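Sensory box histidine kinase/response regulator (Burkholderia thailandensis, PDB 3MR0) probably acts as a phosphorelay sensor kinase of a two-component system, of which this fragment is the PAS sensor domain. Local coordinates at residues 59-71 with 82-95. Residues are numbered along the deposited sequence; the frame is centred on the assembly and turned at random.
Sequences SIHPDDRARVLAA and YDVEYRVRTRSGDF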
loop_
_atom_site.group_PDB
_atom_site.type_symbol
_atom_site.label_atom_id
_atom_site.label_comp_id
_atom_site.label_asym_id
_atom_site.label_seq_id
_atom_site.Cartn_x
_atom_site.Cartn_y
_atom_site.Cartn_z
ATOM N N SER A 59 3.806 -9.125 5.009
ATOM C CA SER A 59 3.805 -8.226 6.162
ATOM C C SER A 59 2.462 -7.589 6.575
ATOM O O SER A 59 2.390 -6.902 7.591
ATOM C CB SER A 59 4.831 -7.134 5.907
ATOM O OG SER A 59 4.540 -6.496 4.674
ATOM N N ILE A 60 1.414 -7.811 5.787
ATOM C CA ILE A 60 0.113 -7.220 6.085
ATOM C C ILE A 60 -0.399 -7.645 7.458
ATOM O O ILE A 60 -0.194 -8.784 7.886
ATOM C CB ILE A 60 -0.934 -7.553 5.015
ATOM C CG1 ILE A 60 -0.517 -6.954 3.676
ATOM C CG2 ILE A 60 -2.293 -7.008 5.401
ATOM C CD1 ILE A 60 -1.684 -6.586 2.820
ATOM N N HIS A 61 -1.054 -6.720 8.155
ATOM C CA HIS A 61 -1.628 -7.004 9.473
ATOM C C HIS A 61 -2.727 -8.052 9.313
ATOM O O HIS A 61 -3.541 -7.943 8.406
ATOM C CB HIS A 61 -2.230 -5.729 10.052
ATOM C CG HIS A 61 -2.287 -5.713 11.543
ATOM N ND1 HIS A 61 -2.756 -6.778 12.278
ATOM C CD2 HIS A 61 -1.935 -4.764 12.438
ATOM C CE1 HIS A 61 -2.685 -6.491 13.565
ATOM N NE2 HIS A 61 -2.196 -5.271 13.689
ATOM N N PRO A 62 -2.763 -9.066 10.191
ATOM C CA PRO A 62 -3.810 -10.096 10.119
ATOM C C PRO A 62 -5.230 -9.566 9.972
ATOM O O PRO A 62 -5.989 -10.204 9.263
ATOM C CB PRO A 62 -3.669 -10.847 11.446
ATOM C CG PRO A 62 -2.703 -10.017 12.285
ATOM C CD PRO A 62 -1.825 -9.327 11.292
ATOM N N ASP A 63 -5.587 -8.452 10.608
ATOM C CA ASP A 63 -6.955 -7.925 10.502
ATOM C C ASP A 63 -7.319 -7.314 9.141
ATOM O O ASP A 63 -8.491 -7.270 8.777
ATOM C CB ASP A 63 -7.253 -6.923 11.617
ATOM C CG ASP A 63 -7.534 -7.591 12.923
ATOM O OD1 ASP A 63 -7.479 -8.833 12.980
ATOM O OD2 ASP A 63 -7.807 -6.873 13.902
ATOM N N ASP A 64 -6.314 -6.863 8.391
ATOM C CA ASP A 64 -6.539 -6.209 7.102
ATOM C C ASP A 64 -6.377 -7.127 5.888
ATOM O O ASP A 64 -6.789 -6.779 4.781
ATOM C CB ASP A 64 -5.567 -5.033 6.946
ATOM C CG ASP A 64 -5.777 -3.966 7.996
ATOM O OD1 ASP A 64 -6.943 -3.806 8.456
ATOM O OD2 ASP A 64 -4.773 -3.294 8.363
ATOM N N ARG A 65 -5.733 -8.266 6.106
ATOM C CA ARG A 65 -5.351 -9.203 5.058
ATOM C C ARG A 65 -6.495 -9.505 4.097
ATOM O O ARG A 65 -6.349 -9.378 2.894
ATOM C CB ARG A 65 -4.800 -10.491 5.696
ATOM C CG ARG A 65 -4.134 -11.504 4.745
ATOM C CD ARG A 65 -2.805 -12.046 5.318
ATOM N NE ARG A 65 -2.953 -12.667 6.643
ATOM C CZ ARG A 65 -2.065 -12.588 7.645
ATOM N NH1 ARG A 65 -0.936 -11.882 7.516
ATOM N NH2 ARG A 65 -2.314 -13.217 8.792
ATOM N N ALA A 66 -7.643 -9.891 4.624
ATOM C CA ALA A 66 -8.762 -10.260 3.768
ATOM C C ALA A 66 -9.264 -9.060 2.991
ATOM O O ALA A 66 -9.483 -9.145 1.794
ATOM C CB ALA A 66 -9.872 -10.861 4.598
ATOM N N ARG A 67 -9.442 -7.935 3.676
ATOM C CA ARG A 67 -9.952 -6.736 3.037
ATOM C C ARG A 67 -9.067 -6.327 1.865
ATOM O O ARG A 67 -9.561 -6.007 0.771
ATOM C CB ARG A 67 -10.027 -5.596 4.053
ATOM C CG ARG A 67 -10.759 -4.373 3.533
ATOM C CD ARG A 67 -11.092 -3.410 4.651
ATOM N NE ARG A 67 -9.978 -3.255 5.576
ATOM C CZ ARG A 67 -8.980 -2.406 5.383
ATOM N NH1 ARG A 67 -8.960 -1.656 4.304
ATOM N NH2 ARG A 67 -8.008 -2.305 6.275
ATOM N N VAL A 68 -7.754 -6.330 2.095
ATOM C CA VAL A 68 -6.783 -5.920 1.071
ATOM C C VAL A 68 -6.781 -6.861 -0.127
ATOM O O VAL A 68 -6.877 -6.414 -1.269
ATOM C CB VAL A 68 -5.344 -5.806 1.651
ATOM C CG1 VAL A 68 -4.320 -5.559 0.544
ATOM C CG2 VAL A 68 -5.291 -4.710 2.700
ATOM N N LEU A 69 -6.668 -8.164 0.129
ATOM C CA LEU A 69 -6.634 -9.139 -0.952
ATOM C C LEU A 69 -7.915 -9.046 -1.765
ATOM O O LEU A 69 -7.891 -9.137 -2.989
ATOM C CB LEU A 69 -6.474 -10.565 -0.426
ATOM C CG LEU A 69 -5.309 -10.974 0.476
ATOM C CD1 LEU A 69 -5.538 -12.390 0.987
ATOM C CD2 LEU A 69 -3.959 -10.874 -0.222
ATOM N N ALA A 70 -9.041 -8.874 -1.084
ATOM C CA ALA A 70 -10.306 -8.752 -1.782
ATOM C C ALA A 70 -10.328 -7.527 -2.700
ATOM O O ALA A 70 -10.814 -7.612 -3.825
ATOM C CB ALA A 70 -11.482 -8.730 -0.785
ATOM N N ALA A 71 -9.798 -6.395 -2.237
ATOM C CA ALA A 71 -9.819 -5.191 -3.061
ATOM C C ALA A 71 -8.920 -5.355 -4.279
ATOM O O ALA A 71 -9.244 -4.871 -5.371
ATOM C CB ALA A 71 -9.438 -3.952 -2.254
ATOM N N TYR A 82 -8.482 0.553 -7.193
ATOM C CA TYR A 82 -7.629 0.085 -6.104
ATOM C C TYR A 82 -7.063 1.283 -5.352
ATOM O O TYR A 82 -6.224 2.033 -5.869
ATOM C CB TYR A 82 -6.517 -0.838 -6.606
ATOM C CG TYR A 82 -5.727 -1.489 -5.500
ATOM C CD1 TYR A 82 -6.240 -2.570 -4.791
ATOM C CD2 TYR A 82 -4.465 -1.022 -5.156
ATOM C CE1 TYR A 82 -5.514 -3.162 -3.767
ATOM C CE2 TYR A 82 -3.728 -1.617 -4.139
ATOM C CZ TYR A 82 -4.251 -2.679 -3.449
ATOM O OH TYR A 82 -3.500 -3.254 -2.442
ATOM N N ASP A 83 -7.543 1.442 -4.118
ATOM C CA ASP A 83 -7.153 2.532 -3.226
ATOM C C ASP A 83 -7.530 2.151 -1.804
ATOM O O ASP A 83 -8.657 2.353 -1.370
ATOM C CB ASP A 83 -7.862 3.826 -3.641
ATOM C CG ASP A 83 -7.393 5.030 -2.857
ATOM O OD1 ASP A 83 -7.000 4.875 -1.690
ATOM O OD2 ASP A 83 -7.428 6.140 -3.419
ATOM N N VAL A 84 -6.595 1.576 -1.076
ATOM C CA VAL A 84 -6.943 1.056 0.231
ATOM C C VAL A 84 -6.002 1.614 1.272
ATOM O O VAL A 84 -4.907 2.060 0.942
ATOM C CB VAL A 84 -6.903 -0.502 0.270
ATOM C CG1 VAL A 84 -8.089 -1.079 -0.441
ATOM C CG2 VAL A 84 -5.588 -1.047 -0.324
ATOM N N GLU A 85 -6.432 1.585 2.524
ATOM C CA GLU A 85 -5.547 1.886 3.614
ATOM C C GLU A 85 -5.439 0.662 4.492
ATOM O O GLU A 85 -6.431 -0.004 4.776
ATOM C CB GLU A 85 -6.035 3.120 4.374
ATOM C CG GLU A 85 -5.987 4.366 3.492
ATOM C CD GLU A 85 -6.307 5.659 4.228
ATOM O OE1 GLU A 85 -6.946 5.610 5.300
ATOM O OE2 GLU A 85 -5.903 6.725 3.715
ATOM N N TYR A 86 -4.221 0.337 4.900
ATOM C CA TYR A 86 -4.022 -0.831 5.749
ATOM C C TYR A 86 -2.702 -0.817 6.516
ATOM O O TYR A 86 -1.855 0.039 6.284
ATOM C CB TYR A 86 -4.165 -2.120 4.939
ATOM C CG TYR A 86 -3.158 -2.322 3.822
ATOM C CD1 TYR A 86 -1.975 -3.040 4.035
ATOM C CD2 TYR A 86 -3.421 -1.852 2.548
ATOM C CE1 TYR A 86 -1.078 -3.258 3.011
ATOM C CE2 TYR A 86 -2.541 -2.064 1.516
ATOM C CZ TYR A 86 -1.372 -2.772 1.747
ATOM O OH TYR A 86 -0.510 -2.985 0.693
ATOM N N ARG A 87 -2.542 -1.769 7.434
ATOM C CA ARG A 87 -1.356 -1.841 8.262
ATOM C C ARG A 87 -0.372 -2.848 7.703
ATOM O O ARG A 87 -0.760 -3.949 7.299
ATOM C CB ARG A 87 -1.723 -2.210 9.709
ATOM C CG ARG A 87 -2.364 -1.078 10.507
ATOM C CD ARG A 87 -3.219 -1.622 11.619
ATOM N NE ARG A 87 -4.314 -2.422 11.079
ATOM C CZ ARG A 87 -5.303 -2.943 11.802
ATOM N NH1 ARG A 87 -5.342 -2.745 13.117
ATOM N NH2 ARG A 87 -6.254 -3.655 11.209
ATOM N N VAL A 88 0.901 -2.451 7.685
ATOM C CA VAL A 88 2.019 -3.320 7.325
ATOM C C VAL A 88 3.081 -3.341 8.424
ATOM O O VAL A 88 3.335 -2.328 9.081
ATOM C CB VAL A 88 2.706 -2.928 5.994
ATOM C CG1 VAL A 88 1.807 -3.226 4.819
ATOM C CG2 VAL A 88 3.154 -1.487 6.002
ATOM N N ARG A 89 3.681 -4.512 8.624
ATOM C CA ARG A 89 4.749 -4.688 9.595
ATOM C C ARG A 89 6.065 -4.191 8.991
ATOM O O ARG A 89 6.537 -4.700 7.966
ATOM C CB ARG A 89 4.854 -6.165 10.014
ATOM C CG ARG A 89 5.677 -6.406 11.268
ATOM C CD ARG A 89 5.723 -7.880 11.650
ATOM N NE ARG A 89 4.538 -8.341 12.381
ATOM C CZ ARG A 89 4.434 -8.376 13.709
ATOM N NH1 ARG A 89 5.441 -7.957 14.464
ATOM N NH2 ARG A 89 3.323 -8.827 14.284
ATOM N N THR A 90 6.642 -3.177 9.620
ATOM C CA THR A 90 7.895 -2.590 9.156
ATOM C C THR A 90 9.113 -3.447 9.572
ATOM O O THR A 90 8.981 -4.430 10.307
ATOM C CB THR A 90 8.020 -1.148 9.659
ATOM O OG1 THR A 90 7.993 -1.136 11.083
ATOM C CG2 THR A 90 6.849 -0.322 9.160
ATOM N N ARG A 91 10.288 -3.079 9.082
ATOM C CA ARG A 91 11.503 -3.855 9.318
ATOM C C ARG A 91 11.595 -4.249 10.770
ATOM O O ARG A 91 11.987 -5.365 11.117
ATOM C CB ARG A 91 12.714 -3.006 8.990
ATOM C CG ARG A 91 13.987 -3.511 9.579
ATOM C CD ARG A 91 15.104 -2.539 9.296
ATOM N NE ARG A 91 16.362 -3.012 9.850
ATOM C CZ ARG A 91 16.806 -2.706 11.062
ATOM N NH1 ARG A 91 16.100 -1.907 11.850
ATOM N NH2 ARG A 91 17.963 -3.206 11.486
ATOM N N SER A 92 11.230 -3.300 11.614
ATOM C CA SER A 92 11.435 -3.395 13.034
ATOM C C SER A 92 10.213 -3.991 13.678
ATOM O O SER A 92 9.941 -3.736 14.851
ATOM C CB SER A 92 11.635 -2.002 13.591
ATOM O OG SER A 92 10.501 -1.207 13.289
ATOM N N GLY A 93 9.457 -4.760 12.905
ATOM C CA GLY A 93 8.309 -5.464 13.433
ATOM C C GLY A 93 7.193 -4.582 13.945
ATOM O O GLY A 93 6.209 -5.102 14.461
ATOM N N ASP A 94 7.338 -3.260 13.797
ATOM C CA ASP A 94 6.301 -2.286 14.205
ATOM C C ASP A 94 5.352 -1.933 13.047
ATOM O O ASP A 94 5.779 -1.772 11.897
ATOM C CB ASP A 94 6.934 -1.000 14.760
ATOM C CG ASP A 94 6.676 -0.802 16.258
ATOM O OD1 ASP A 94 6.091 -1.686 16.915
ATOM O OD2 ASP A 94 7.072 0.253 16.784
ATOM N N PHE A 95 4.066 -1.807 13.351
ATOM C CA PHE A 95 3.090 -1.573 12.301
ATOM C C PHE A 95 2.941 -0.110 11.975
ATOM O O PHE A 95 2.946 0.732 12.863
ATOM C CB PHE A 95 1.740 -2.196 12.666
ATOM C CG PHE A 95 1.735 -3.692 12.557
ATOM C CD1 PHE A 95 2.008 -4.483 13.662
ATOM C CD2 PHE A 95 1.493 -4.301 11.343
ATOM C CE1 PHE A 95 2.029 -5.879 13.558
ATOM C CE2 PHE A 95 1.502 -5.667 11.225
ATOM C CZ PHE A 95 1.779 -6.471 12.339
HETATM O O HOH W 1 -9.083 -4.437 12.852
#
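In this PAS fold the segment 59-71, a loop running into helix 65-78, is tied to strand 82-89, an outermost strand of the antiparallel sheet, by an arginine-aspartate network and a short backbone bridge. Arg87 grips the Asp64 carboxylate side-on in a salt bridge, its NH2 2.8 Å from Asp64 OD1 and its NE on OD2. NE on the syn side of OD2 and the backbone N of Arg87 on the anti side are both tilted out of the carboxylate plane, from opposite faces. Arg67 adds a weak bond to OD1 of Asp64, while Arg67 NH1 and NH2 both bond end-on to Glu85 O, NH1 at 3.1 Å. The bridge pairs Ile60 with Val88: Arg89 N bonds to Ser59 O and His61 N to Arg87 O. With CG anti to its backbone N (chi1 -154°), the His61 ring slots between the Arg87 guanidinium and the Phe95 ring; the His61 and Phe95 rings stack face to face, centroids 4.2 Å apart, planes at 28°. Ser59, Tyr82, Tyr86 and Val88 also help line a pocket holding a polyether molecule, probably from the crystallisation liquor. Over one face of the Tyr86 ring, Val68 CG2 makes a CH-pi contact, 3.7 Å from the centroid.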